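Long-range contacts in endonuclease V isoform X2 (PDB 6OZI), which probably cleaves nucleic acid strands at inosine sites in a metal-dependent reaction, as a eukaryotic endonuclease V of the RNase H-like clan: residues K15-R20 / H122-G127; I23-G28 / V202-K207; N71-K76 / Q95-L100. The protein carries 1 engineered substitution. All coordinates share one frame; numbering follows the deposited sequence. Where two conformers were deposited one is given.

How the interactions relate
All three contacts are partly buried, but they use different chemistry. Interaction 1 joins the end of helix 6-19 to the loop that touches the bound inosine, through an arginine-amide grip and bridging waters. Interaction 2 sets the loop following that same helix against the end of strand 200-206, relying on backbone polar groups and one histidine. These two touch: I23 CD1 packs 3.2 Å from R125 O. Interaction 3 lies apart, its centre about 24 Å from the centres of the other two, at strand 67-76, one of the two outermost strands of the sheet. There a glutamate on helix 86-104 bonds strand side chains beside a potassium ion. Interactions 2 and 3 reach the same sheet.

Interaction 1 of 3, residues K15-R20 / H122-G127; sequences KQEELR and HIRRCG. With nucleotides of chain C.
H122 meets Q16 at the edge of its imidazole: CE1 lies 3.6 Å from Q16 OE1, with the amide and ring planes 88° apart. H122 NE2 is hydrogen-bonded to the S84 carbonyl, which also accepts from Q16 NE2, so one backbone oxygen ties both side chains. On its nucleic acid side, H122 CD2 comes within 3.7 Å of O6 of the deoxyinosine DI5 of chain C.

I123 takes part through its carbonyl oxygen, linked by a water to R20 NH1, while its CG2 lies over one face of the R124 guanidinium, toward the rim.

R124 grips Q16 side-on. NE reaches Q16 OE1 at 2.7 Å and NH2 reaches the same Q16 OE1 at 2.8 Å; the amide and guanidinium planes, only 20° apart, are nearly coplanar. A bend at chi3 (-62°) sets NE for this approach. E17 OE2 packs on the aliphatic part of R124, 3.4 Å from CG, and R124 O sits over the centre of the R20 guanidinium. R20 NH1 makes its salt bridge within its own segment, to E17 OE1.

H122 to R125 form a type I beta turn in the loop between strand 112-116 and helix 128-136 of this RNase H-like fold, and the 15-20 segment docks on it.

R125 N and NH1 bond H122 O from opposite faces of its carbonyl plane. The R125 guanidinium leads away to D153 and E184, leaving CG 3.3 Å from R20 NH2.

C126 O lies over the H122 ring, opposite I123 CG2, and shares a water with Q16 NE2. G127, at the N-cap of helix 128-136 and without a side chain, brings CA to 3.4 Å from N1 of DI5 of chain C.

Interaction 2 of 3, residues I23-G28 / V202-K207; sequences IIRSDG and VSAGHK
I24 is held at both backbone polar atoms by H206 and K207. Its N donates to H206 ND1 at 3.1 Å, an almost straight bond (168°) lying in the imidazole plane; its O accepts from K207 N at 2.7 Å, more bent at 133°. The loop after helix 6-19 thus docks on the end of strand 200-206, where G205 and H206 both face T140 in a classic beta bulge of the RNase H-like sheet.

I24 O also receives a CA-H...O contact from H206 CA, at 3.5 Å. I24 CB also comes to 3.9 Å from H206 CE1, the two side chains crossing at a slant. The first torsion sets CG of H206 anti to the backbone N (chi1 179°). K207 CG lies over the centre of one face of the ring.

Neighbouring side chains add packing on the strand side. I23 CG2 presses on G205 O at 3.2 Å, an oxygen that is also hydrogen-bonded by S130 OG. R25 CG rests 3.9 Å from A204 CB, and the R25 guanidinium makes a cation-pi contact with F120.

Farther out, the D27 carboxylate bonds S209 N and T212 OG1, while a water donates to D27 O at 2.6 Å and, weakly, to K207 O at 3.4 Å.

Interaction 3 of 3, residues N71-K76 / Q95-L100; sequences NTTKVK and QQELQL. With K (potassium ion), chain E.
N71 and T73 both hydrogen-bond the E97 carboxylate, a polar side-chain bridge from strand 67-76, at one edge of the chain's sheet, to helix 86-104. The strand and helix axes approach to 9.8 Å and run 137° apart, and the bridge crosses that gap. N71 ND2 donates to E97 OE1 at 3.0 Å, on the syn side of the carboxylate and with a nearly straight N-H...O angle of 164°. T73 OG1 donates to E97 OE2 at 2.7 Å, approaching from well above the carboxylate plane. The E97 chain is bent at chi2 (-72°), which turns CD, and the carboxylate on it comes nearer the strand.

The pairing fits the alternation along the strand of this RNase H-like fold: N71 and T73 point their side chains to the helix and T72 points away. E97 OE2 has a further partner in S55 OG on the adjoining strand 52-61, so the buried carboxylate draws on two strands. L100 CD2 packs 3.2 Å from N71 ND2, crossing the asparagine at about a right angle.

The other end of the N71 amide serves a potassium ion, bound by N71 OD1 at 2.8 Å and T72 O at 2.8 Å together with three waters. One of these waters also accepts from N71 ND2.

Interaction 1 of 3, residues K15-R20 / H122-G127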
loop_
_atom_site.group_PDB
_atom_site.type_symbol
_atom_site.label_atom_id
_atom_site.label_comp_id
_atom_site.label_asym_id
_atom_site.label_seq_id
_atom_site.Cartn_x
_atom_site.Cartn_y
_atom_site.Cartn_z
ATOM N N LYS A 15 32.695 -11.909 14.134
ATOM C CA LYS A 15 31.689 -12.149 15.166
ATOM C C LYS A 15 30.747 -13.275 14.761
ATOM O O LYS A 15 30.393 -14.135 15.580
ATOM C CB LYS A 15 30.885 -10.879 15.437
ATOM C CG LYS A 15 31.642 -9.750 16.119
ATOM C CD LYS A 15 31.093 -8.404 15.626
ATOM C CE LYS A 15 31.232 -7.281 16.645
ATOM N NZ LYS A 15 30.664 -6.011 16.098
ATOM N N GLN A 16 30.337 -13.290 13.492
ATOM C CA GLN A 16 29.451 -14.351 13.030
ATOM C C GLN A 16 30.131 -15.713 13.121
ATOM O O GLN A 16 29.522 -16.692 13.571
ATOM C CB GLN A 16 28.997 -14.050 11.604
ATOM C CG GLN A 16 28.004 -12.906 11.527
ATOM C CD GLN A 16 27.589 -12.555 10.113
ATOM O OE1 GLN A 16 28.245 -12.941 9.145
ATOM N NE2 GLN A 16 26.498 -11.803 9.986
ATOM N N GLU A 17 31.414 -15.784 12.757
ATOM C CA GLU A 17 32.125 -17.058 12.839
ATOM C C GLU A 17 32.218 -17.552 14.276
ATOM O O GLU A 17 32.121 -18.759 14.525
ATOM C CB GLU A 17 33.522 -16.944 12.225
ATOM C CG GLU A 17 33.549 -16.806 10.709
ATOM C CD GLU A 17 33.118 -18.078 9.977
ATOM O OE1 GLU A 17 32.982 -19.144 10.619
ATOM O OE2 GLU A 17 32.928 -18.006 8.745
ATOM N N GLU A 18 32.409 -16.650 15.238
ATOM C CA GLU A 18 32.476 -17.146 16.610
ATOM C C GLU A 18 31.098 -17.496 17.176
ATOM O O GLU A 18 31.003 -18.368 18.051
ATOM C CB GLU A 18 33.227 -16.158 17.512
ATOM C CG GLU A 18 32.514 -14.897 17.922
ATOM C CD GLU A 18 33.363 -14.090 18.903
ATOM O OE1 GLU A 18 34.506 -14.523 19.185
ATOM O OE2 GLU A 18 32.898 -13.037 19.394
ATOM N N LEU A 19 30.026 -16.846 16.703
ATOM C CA LEU A 19 28.689 -17.147 17.213
ATOM C C LEU A 19 28.075 -18.408 16.611
ATOM O O LEU A 19 27.269 -19.068 17.279
ATOM C CB LEU A 19 27.729 -15.984 16.949
ATOM C CG LEU A 19 27.634 -14.826 17.928
ATOM C CD1 LEU A 19 26.576 -13.846 17.447
ATOM C CD2 LEU A 19 27.272 -15.357 19.305
ATOM N N ARG A 20 28.427 -18.758 15.370
ATOM C CA ARG A 20 27.642 -19.752 14.638
ATOM C C ARG A 20 27.537 -21.088 15.376
ATOM O O ARG A 20 26.498 -21.748 15.293
ATOM C CB ARG A 20 28.219 -19.950 13.229
ATOM C CG ARG A 20 29.662 -20.418 13.193
ATOM C CD ARG A 20 30.239 -20.401 11.778
ATOM N NE ARG A 20 29.578 -21.359 10.905
ATOM C CZ ARG A 20 29.808 -21.464 9.600
ATOM N NH1 ARG A 20 30.689 -20.666 9.012
ATOM N NH2 ARG A 20 29.154 -22.370 8.886
ATOM N N HIS A 122 21.910 -19.056 5.911
ATOM C CA HIS A 122 22.807 -17.910 5.884
ATOM C C HIS A 122 24.190 -18.387 5.468
ATOM O O HIS A 122 24.572 -19.525 5.754
ATOM C CB HIS A 122 22.837 -17.246 7.261
ATOM C CG HIS A 122 23.696 -16.026 7.347
ATOM N ND1 HIS A 122 25.028 -16.076 7.698
ATOM C CD2 HIS A 122 23.397 -14.714 7.198
ATOM C CE1 HIS A 122 25.522 -14.851 7.724
ATOM N NE2 HIS A 122 24.552 -14.005 7.427
ATOM N N ILE A 123 24.938 -17.506 4.790
ATOM C CA ILE A 123 26.240 -17.888 4.239
ATOM C C ILE A 123 27.166 -18.434 5.324
ATOM O O ILE A 123 27.907 -19.401 5.099
ATOM C CB ILE A 123 26.883 -16.708 3.489
ATOM C CG1 ILE A 123 28.262 -17.126 2.968
ATOM C CG2 ILE A 123 26.943 -15.461 4.375
ATOM C CD1 ILE A 123 28.906 -16.125 2.038
ATOM N N ARG A 124 27.157 -17.822 6.508
ATOM C CA ARG A 124 27.947 -18.318 7.626
ATOM C C ARG A 124 27.068 -18.940 8.710
ATOM O O ARG A 124 27.487 -19.035 9.867
ATOM C CB ARG A 124 28.827 -17.204 8.196
ATOM C CG ARG A 124 30.060 -16.868 7.333
ATOM C CD ARG A 124 30.708 -15.534 7.733
ATOM N NE ARG A 124 29.801 -14.397 7.562
ATOM C CZ ARG A 124 29.648 -13.705 6.434
ATOM N NH1 ARG A 124 30.340 -14.021 5.344
ATOM N NH2 ARG A 124 28.791 -12.692 6.395
ATOM N N ARG A 125 25.856 -19.371 8.347
ATOM C CA ARG A 125 24.952 -20.100 9.243
ATOM C C ARG A 125 24.632 -19.304 10.506
ATOM O O ARG A 125 24.490 -19.863 11.593
ATOM C CB ARG A 125 25.526 -21.471 9.599
ATOM C CG ARG A 125 25.853 -22.338 8.394
ATOM C CD ARG A 125 24.625 -22.572 7.508
ATOM N NE ARG A 125 24.896 -23.613 6.521
ATOM C CZ ARG A 125 25.336 -23.381 5.286
ATOM N NH1 ARG A 125 25.541 -22.134 4.866
ATOM N NH2 ARG A 125 25.571 -24.401 4.468
ATOM N N CYS A 126 24.468 -17.996 10.354
ATOM C CA CYS A 126 24.250 -17.100 11.477
ATOM C C CYS A 126 23.424 -15.896 11.022
ATOM O O CYS A 126 23.844 -14.743 11.136
ATOM C CB CYS A 126 25.594 -16.670 12.067
ATOM S SG CYS A 126 25.506 -15.690 13.593
ATOM N N GLY A 127 22.229 -16.152 10.487
ATOM C CA GLY A 127 21.342 -15.069 10.113
ATOM C C GLY A 127 20.781 -14.364 11.338
ATOM O O GLY A 127 20.929 -14.814 12.477
ATOM P P DI C 5 18.092 -10.026 -0.149
ATOM O OP1 DI C 5 17.117 -10.011 -1.294
ATOM O OP2 DI C 5 18.538 -8.636 0.231
ATOM O "O5'" DI C 5 17.476 -10.858 1.134
ATOM C "C5'" DI C 5 16.562 -11.906 0.930
ATOM C "C4'" DI C 5 15.876 -12.244 2.243
ATOM O "O4'" DI C 5 17.010 -12.777 3.270
ATOM C "C3'" DI C 5 15.303 -11.190 2.794
ATOM O "O3'" DI C 5 14.007 -11.551 3.454
ATOM C "C2'" DI C 5 16.277 -10.688 3.888
ATOM C "C1'" DI C 5 17.040 -11.963 4.301
ATOM N N9 DI C 5 18.421 -11.587 4.643
ATOM C C8 DI C 5 19.452 -10.962 4.053
ATOM N N7 DI C 5 20.457 -10.929 4.954
ATOM C C5 DI C 5 20.046 -11.517 6.065
ATOM C C6 DI C 5 20.737 -11.773 7.404
ATOM O O6 DI C 5 21.847 -11.416 7.597
ATOM N N1 DI C 5 20.028 -12.440 8.439
ATOM C C2 DI C 5 18.676 -12.868 8.231
ATOM N N3 DI C 5 18.024 -12.617 6.958
ATOM C C4 DI C 5 18.767 -11.924 5.876
HETATM O O HOH W 1 24.422 -12.264 11.850
HETATM O O HOH W 2 25.106 -22.286 12.972
HETATM O O HOH W 3 30.425 -21.015 6.071
#

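Interaction 2 of 3, residues I23-G28 / V202-K207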
loop_
_atom_site.group_PDB
_atom_site.type_symbol
_atom_site.label_atom_id
_atom_site.label_comp_id
_atom_site.label_asym_id
_atom_site.label_seq_id
_atom_site.Cartn_x
_atom_site.Cartn_y
_atom_site.Cartn_z
ATOM N N ILE A 23 24.497 -21.570 17.933
ATOM C CA ILE A 23 23.108 -21.674 17.507
ATOM C C ILE A 23 22.651 -23.116 17.663
ATOM O O ILE A 23 23.293 -24.044 17.158
ATOM C CB ILE A 23 22.963 -21.186 16.061
ATOM C CG1 ILE A 23 23.312 -19.701 15.986
ATOM C CG2 ILE A 23 21.556 -21.418 15.554
ATOM C CD1 ILE A 23 23.733 -19.247 14.613
ATOM N N ILE A 24 21.526 -23.309 18.345
ATOM C CA ILE A 24 20.985 -24.636 18.621
ATOM C C ILE A 24 19.770 -24.846 17.730
ATOM O O ILE A 24 18.816 -24.057 17.767
ATOM C CB ILE A 24 20.634 -24.816 20.105
ATOM C CG1 ILE A 24 21.906 -24.744 20.948
ATOM C CG2 ILE A 24 19.930 -26.139 20.323
ATOM C CD1 ILE A 24 21.661 -24.799 22.446
ATOM N N ARG A 25 19.813 -25.899 16.918
ATOM C CA ARG A 25 18.759 -26.204 15.958
ATOM C C ARG A 25 18.002 -27.470 16.336
ATOM O O ARG A 25 17.567 -28.239 15.477
ATOM C CB ARG A 25 19.336 -26.312 14.552
ATOM C CG ARG A 25 19.809 -24.978 14.043
ATOM C CD ARG A 25 20.398 -25.090 12.674
ATOM N NE ARG A 25 21.563 -25.972 12.654
ATOM C CZ ARG A 25 21.623 -27.103 11.961
ATOM N NH1 ARG A 25 20.590 -27.484 11.224
ATOM N NH2 ARG A 25 22.721 -27.848 11.991
ATOM N N SER A 26 17.840 -27.687 17.635
ATOM C CA SER A 26 17.061 -28.791 18.170
ATOM C C SER A 26 16.099 -28.253 19.221
ATOM O O SER A 26 16.250 -27.129 19.714
ATOM C CB SER A 26 17.963 -29.877 18.774
ATOM O OG SER A 26 18.854 -30.405 17.805
ATOM N N ASP A 27 15.109 -29.074 19.571
ATOM C CA ASP A 27 14.057 -28.636 20.481
ATOM C C ASP A 27 14.463 -28.715 21.950
ATOM O O ASP A 27 13.949 -27.944 22.766
ATOM C CB ASP A 27 12.789 -29.457 20.242
ATOM C CG ASP A 27 12.126 -29.136 18.908
ATOM O OD1 ASP A 27 12.460 -28.099 18.295
ATOM O OD2 ASP A 27 11.268 -29.923 18.469
ATOM N N GLY A 28 15.346 -29.639 22.316
ATOM C CA GLY A 28 15.615 -29.858 23.731
ATOM C C GLY A 28 14.345 -30.335 24.411
ATOM O O GLY A 28 13.633 -31.205 23.894
ATOM N N VAL A 202 11.234 -20.622 5.788
ATOM C CA VAL A 202 11.359 -20.786 7.227
ATOM C C VAL A 202 12.680 -21.476 7.513
ATOM O O VAL A 202 12.985 -22.515 6.922
ATOM C CB VAL A 202 10.183 -21.604 7.789
ATOM C CG1 VAL A 202 10.335 -21.813 9.302
ATOM C CG2 VAL A 202 8.873 -20.936 7.451
ATOM N N SER A 203 13.460 -20.913 8.418
ATOM C CA SER A 203 14.672 -21.564 8.878
ATOM C C SER A 203 14.688 -21.532 10.394
ATOM O O SER A 203 14.032 -20.694 11.023
ATOM C CB SER A 203 15.952 -20.912 8.306
ATOM O OG SER A 203 15.963 -19.509 8.492
ATOM N N ALA A 204 15.390 -22.502 10.974
ATOM C CA ALA A 204 15.544 -22.539 12.414
ATOM C C ALA A 204 16.285 -21.294 12.882
ATOM O O ALA A 204 17.265 -20.867 12.268
ATOM C CB ALA A 204 16.296 -23.804 12.831
ATOM N N GLY A 205 15.798 -20.696 13.964
ATOM C CA GLY A 205 16.495 -19.572 14.551
ATOM C C GLY A 205 17.459 -20.016 15.631
ATOM O O GLY A 205 18.673 -20.081 15.419
ATOM N N HIS A 206 16.916 -20.331 16.800
ATOM C CA HIS A 206 17.720 -20.751 17.933
ATOM C C HIS A 206 16.805 -21.458 18.917
ATOM O O HIS A 206 15.696 -20.981 19.177
ATOM C CB HIS A 206 18.406 -19.544 18.580
ATOM C CG HIS A 206 19.242 -19.886 19.770
ATOM N ND1 HIS A 206 20.119 -20.948 19.784
ATOM C CD2 HIS A 206 19.340 -19.298 20.985
ATOM C CE1 HIS A 206 20.717 -21.003 20.960
ATOM N NE2 HIS A 206 20.260 -20.014 21.708
ATOM N N LYS A 207 17.278 -22.588 19.460
ATOM C CA LYS A 207 16.533 -23.386 20.444
ATOM C C LYS A 207 15.253 -23.997 19.855
ATOM O O LYS A 207 14.259 -24.180 20.560
ATOM C CB LYS A 207 16.210 -22.547 21.690
ATOM C CG LYS A 207 17.449 -21.998 22.391
ATOM C CD LYS A 207 17.137 -21.188 23.655
ATOM C CE LYS A 207 16.629 -21.993 24.808
ATOM N NZ LYS A 207 16.602 -21.134 26.037
HETATM O O HOH W 4 14.739 -25.615 23.626
#

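Interaction 3 of 3, residues N71-K76 / Q95-L100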
loop_
_atom_site.group_PDB
_atom_site.type_symbol
_atom_site.label_atom_id
_atom_site.label_comp_id
_atom_site.label_asym_id
_atom_site.label_seq_id
_atom_site.Cartn_x
_atom_site.Cartn_y
_atom_site.Cartn_z
ATOM N N ASN A 71 4.354 -2.763 21.550
ATOM C CA ASN A 71 5.082 -1.551 21.898
ATOM C C ASN A 71 5.932 -1.126 20.708
ATOM O O ASN A 71 6.493 -1.973 20.006
ATOM C CB ASN A 71 5.957 -1.744 23.146
ATOM C CG ASN A 71 6.682 -0.468 23.551
ATOM O OD1 ASN A 71 6.102 0.419 24.182
ATOM N ND2 ASN A 71 7.955 -0.373 23.192
ATOM N N THR A 72 6.014 0.185 20.482
ATOM C CA THR A 72 6.888 0.757 19.466
ATOM C C THR A 72 7.844 1.735 20.134
ATOM O O THR A 72 7.510 2.349 21.143
ATOM C CB THR A 72 6.108 1.492 18.361
ATOM O OG1 THR A 72 5.388 2.592 18.931
ATOM C CG2 THR A 72 5.125 0.555 17.675
ATOM N N THR A 73 9.037 1.881 19.560
ATOM C CA THR A 73 10.065 2.738 20.134
ATOM C C THR A 73 10.753 3.515 19.026
ATOM O O THR A 73 11.222 2.922 18.052
ATOM C CB THR A 73 11.110 1.917 20.899
ATOM O OG1 THR A 73 10.454 1.009 21.788
ATOM C CG2 THR A 73 12.019 2.831 21.702
ATOM N N LYS A 74 10.806 4.835 19.166
ATOM C CA LYS A 74 11.626 5.633 18.265
ATOM C C LYS A 74 13.096 5.336 18.537
ATOM O O LYS A 74 13.568 5.480 19.669
ATOM C CB LYS A 74 11.323 7.116 18.447
ATOM C CG LYS A 74 12.120 8.034 17.534
ATOM C CD LYS A 74 11.847 9.495 17.873
ATOM C CE LYS A 74 12.764 10.435 17.100
ATOM N NZ LYS A 74 14.197 10.129 17.368
ATOM N N VAL A 75 13.813 4.911 17.500
ATOM C CA VAL A 75 15.187 4.447 17.620
ATOM C C VAL A 75 16.017 5.065 16.509
ATOM O O VAL A 75 15.496 5.487 15.469
ATOM C CB VAL A 75 15.307 2.910 17.569
ATOM C CG1 VAL A 75 14.492 2.271 18.682
ATOM C CG2 VAL A 75 14.881 2.397 16.210
ATOM N N LYS A 76 17.318 5.154 16.760
ATOM C CA LYS A 76 18.298 5.526 15.752
ATOM C C LYS A 76 19.067 4.273 15.361
ATOM O O LYS A 76 19.713 3.647 16.208
ATOM C CB LYS A 76 19.233 6.614 16.280
ATOM C CG LYS A 76 18.566 7.988 16.383
ATOM C CD LYS A 76 19.324 8.948 17.311
ATOM C CE LYS A 76 20.801 9.052 16.946
ATOM N NZ LYS A 76 21.530 9.950 17.891
ATOM N N GLN A 95 16.982 -6.132 21.583
ATOM C CA GLN A 95 17.311 -6.292 22.998
ATOM C C GLN A 95 16.569 -5.278 23.860
ATOM O O GLN A 95 16.125 -5.603 24.969
ATOM C CB GLN A 95 18.820 -6.169 23.201
ATOM C CG GLN A 95 19.630 -7.178 22.406
ATOM C CD GLN A 95 20.239 -8.247 23.285
ATOM O OE1 GLN A 95 19.544 -8.880 24.088
ATOM N NE2 GLN A 95 21.551 -8.446 23.154
ATOM N N GLN A 96 16.479 -4.031 23.392
ATOM C CA GLN A 96 15.749 -3.013 24.143
ATOM C C GLN A 96 14.261 -3.354 24.241
ATOM O O GLN A 96 13.668 -3.288 25.327
ATOM C CB GLN A 96 15.970 -1.636 23.520
ATOM C CG GLN A 96 17.383 -1.100 23.732
ATOM C CD GLN A 96 17.776 -1.025 25.210
ATOM O OE1 GLN A 96 16.956 -0.705 26.079
ATOM N NE2 GLN A 96 19.038 -1.336 25.499
ATOM N N GLU A 97 13.625 -3.686 23.105
ATOM C CA GLU A 97 12.214 -4.070 23.153
ATOM C C GLU A 97 12.005 -5.247 24.094
ATOM O O GLU A 97 11.062 -5.252 24.891
ATOM C CB GLU A 97 11.689 -4.417 21.755
ATOM C CG GLU A 97 11.556 -3.246 20.783
ATOM C CD GLU A 97 10.393 -2.314 21.118
ATOM O OE1 GLU A 97 9.634 -2.591 22.071
ATOM O OE2 GLU A 97 10.241 -1.289 20.425
ATOM N N LEU A 98 12.882 -6.252 24.014
ATOM C CA LEU A 98 12.746 -7.449 24.835
ATOM C C LEU A 98 12.851 -7.107 26.312
ATOM O O LEU A 98 12.068 -7.597 27.132
ATOM C CB LEU A 98 13.816 -8.468 24.446
ATOM C CG LEU A 98 13.793 -9.797 25.201
ATOM C CD1 LEU A 98 12.517 -10.552 24.866
ATOM C CD2 LEU A 98 15.020 -10.631 24.866
ATOM N N GLN A 99 13.845 -6.289 26.674
ATOM C CA GLN A 99 13.998 -5.877 28.064
ATOM C C GLN A 99 12.764 -5.122 28.550
ATOM O O GLN A 99 12.311 -5.311 29.690
ATOM C CB GLN A 99 15.266 -5.035 28.204
ATOM C CG GLN A 99 15.306 -4.116 29.400
ATOM C CD GLN A 99 16.674 -3.465 29.583
ATOM O OE1 GLN A 99 17.243 -2.897 28.644
ATOM N NE2 GLN A 99 17.188 -3.511 30.807
ATOM N N LEU A 100 12.208 -4.255 27.697
ATOM C CA LEU A 100 10.973 -3.558 28.048
ATOM C C LEU A 100 9.821 -4.537 28.267
ATOM O O LEU A 100 9.071 -4.417 29.241
ATOM C CB LEU A 100 10.630 -2.549 26.956
ATOM C CG LEU A 100 9.426 -1.645 27.176
ATOM C CD1 LEU A 100 9.506 -0.970 28.521
ATOM C CD2 LEU A 100 9.415 -0.613 26.073
HETATM K K K E . 6.249 3.164 23.473
HETATM O O HOH W 5 9.253 2.469 23.903
HETATM O O HOH W 6 5.174 4.675 21.499
HETATM O O HOH W 7 3.624 1.968 22.112
#